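Local coordinates for protein PrgX (Enterococcus faecalis, PDB 2AWI) that senses the peptide sex pheromone cCF10 and, as a repressor that probably binds DNA, regulates conjugation, at residues I261-F264 against K265-G268. The protein carries 1 engineered substitution. Numbering follows the deposited sequence.
Sequences INIF and KIIG
A Schellman motif ends helix 251-266, and two good backbone bonds in its last turn run from Ile266 N to Asn262 O and from Ile267 N to Ile263 O. Ile267 N to Ile263 O is the straighter, 3.0 Å long with an N-H...O angle of 174°. Lys265 N makes weak bonds to both Ile261 O and Asn262 O. Gly268 then turns to positive phi (91°), a conformation that glycine adopts readily, and its N reaches Lys265 O at 3.1 Å. Asn262 and Lys265 sit about one turn apart, next to Glu294 and Tyr298 of helix 293-300; a bend at chi3 (66°) folds the lysine chain back, bringing Lys265 CE within 3.3 Å of Asn262 OD1 and NZ into a weak bond with the same oxygen. Asn262 ND2, the other branch of the amide, lies 3.7 Å from Ile266 CD1. Within the helical C-terminal TPR region, this helix end also meets a second subunit: Ile263 packs on Ile263 of that subunit, and Ile267 on its Leu234. Along this side Ile263 CD1 touches Ile266 CD1 at 4.2 Å, while both gamma carbons of Ile267 lie against Ile263 O. The Phe264 side chain packs on Leu234 and Ile272 of its own chain.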
loop_
_atom_site.group_PDB
_atom_site.type_symbol
_atom_site.label_atom_id
_atom_site.label_comp_id
_atom_site.label_asym_id
_atom_site.label_seq_id
_atom_site.Cartn_x
_atom_site.Cartn_y
_atom_site.Cartn_z
ATOM N N ILE A 261 -3.349 8.231 9.739
ATOM C CA ILE A 261 -3.873 7.492 10.885
ATOM C C ILE A 261 -2.941 6.306 11.143
ATOM O O ILE A 261 -2.661 5.953 12.286
ATOM C CB ILE A 261 -5.302 6.959 10.615
ATOM C CG1 ILE A 261 -6.290 8.126 10.565
ATOM C CG2 ILE A 261 -5.718 5.972 11.703
ATOM C CD1 ILE A 261 -7.732 7.699 10.391
ATOM N N ASN A 262 -2.453 5.708 10.063
ATOM C CA ASN A 262 -1.557 4.567 10.156
ATOM C C ASN A 262 -0.196 4.931 10.756
ATOM O O ASN A 262 0.405 4.126 11.466
ATOM C CB ASN A 262 -1.366 3.944 8.775
ATOM C CG ASN A 262 -0.298 2.873 8.765
ATOM O OD1 ASN A 262 -0.369 1.900 9.517
ATOM N ND2 ASN A 262 0.705 3.047 7.909
ATOM N N ILE A 263 0.292 6.134 10.465
ATOM C CA ILE A 263 1.576 6.578 11.002
ATOM C C ILE A 263 1.516 6.650 12.525
ATOM O O ILE A 263 2.456 6.242 13.214
ATOM C CB ILE A 263 1.964 7.963 10.446
ATOM C CG1 ILE A 263 2.588 7.799 9.064
ATOM C CG2 ILE A 263 2.932 8.654 11.371
ATOM C CD1 ILE A 263 3.816 6.898 9.055
ATOM N N PHE A 264 0.408 7.166 13.045
ATOM C CA PHE A 264 0.233 7.286 14.482
ATOM C C PHE A 264 0.280 5.910 15.124
ATOM O O PHE A 264 0.697 5.765 16.271
ATOM C CB PHE A 264 -1.103 7.984 14.809
ATOM C CG PHE A 264 -1.036 9.488 14.721
ATOM C CD1 PHE A 264 -0.237 10.216 15.609
ATOM C CD2 PHE A 264 -1.731 10.178 13.731
ATOM C CE1 PHE A 264 -0.127 11.610 15.507
ATOM C CE2 PHE A 264 -1.629 11.573 13.619
ATOM C CZ PHE A 264 -0.826 12.289 14.508
ATOM N N LYS A 265 -0.160 4.899 14.382
ATOM C CA LYS A 265 -0.148 3.543 14.899
ATOM C C LYS A 265 1.294 3.067 14.986
ATOM O O LYS A 265 1.736 2.572 16.019
ATOM C CB LYS A 265 -0.929 2.602 13.980
ATOM C CG LYS A 265 -0.990 1.164 14.497
ATOM C CD LYS A 265 -1.375 0.168 13.406
ATOM C CE LYS A 265 -0.301 0.080 12.320
ATOM N NZ LYS A 265 -0.587 -0.956 11.277
ATOM N N ILE A 266 2.025 3.229 13.891
ATOM C CA ILE A 266 3.414 2.806 13.823
ATOM C C ILE A 266 4.291 3.393 14.926
ATOM O O ILE A 266 4.976 2.655 15.631
ATOM C CB ILE A 266 4.033 3.169 12.460
ATOM C CG1 ILE A 266 3.232 2.514 11.333
ATOM C CG2 ILE A 266 5.471 2.687 12.399
ATOM C CD1 ILE A 266 3.798 2.773 9.950
ATOM N N ILE A 267 4.262 4.713 15.090
ATOM C CA ILE A 267 5.100 5.348 16.098
ATOM C C ILE A 267 4.634 5.175 17.533
ATOM O O ILE A 267 5.279 5.665 18.452
ATOM C CB ILE A 267 5.311 6.853 15.792
ATOM C CG1 ILE A 267 4.032 7.646 16.064
ATOM C CG2 ILE A 267 5.734 7.015 14.325
ATOM C CD1 ILE A 267 4.143 9.133 15.720
ATOM N N GLY A 268 3.517 4.484 17.737
ATOM C CA GLY A 268 3.054 4.244 19.096
ATOM C C GLY A 268 2.100 5.207 19.786
ATOM O O GLY A 268 1.906 5.105 21.010
#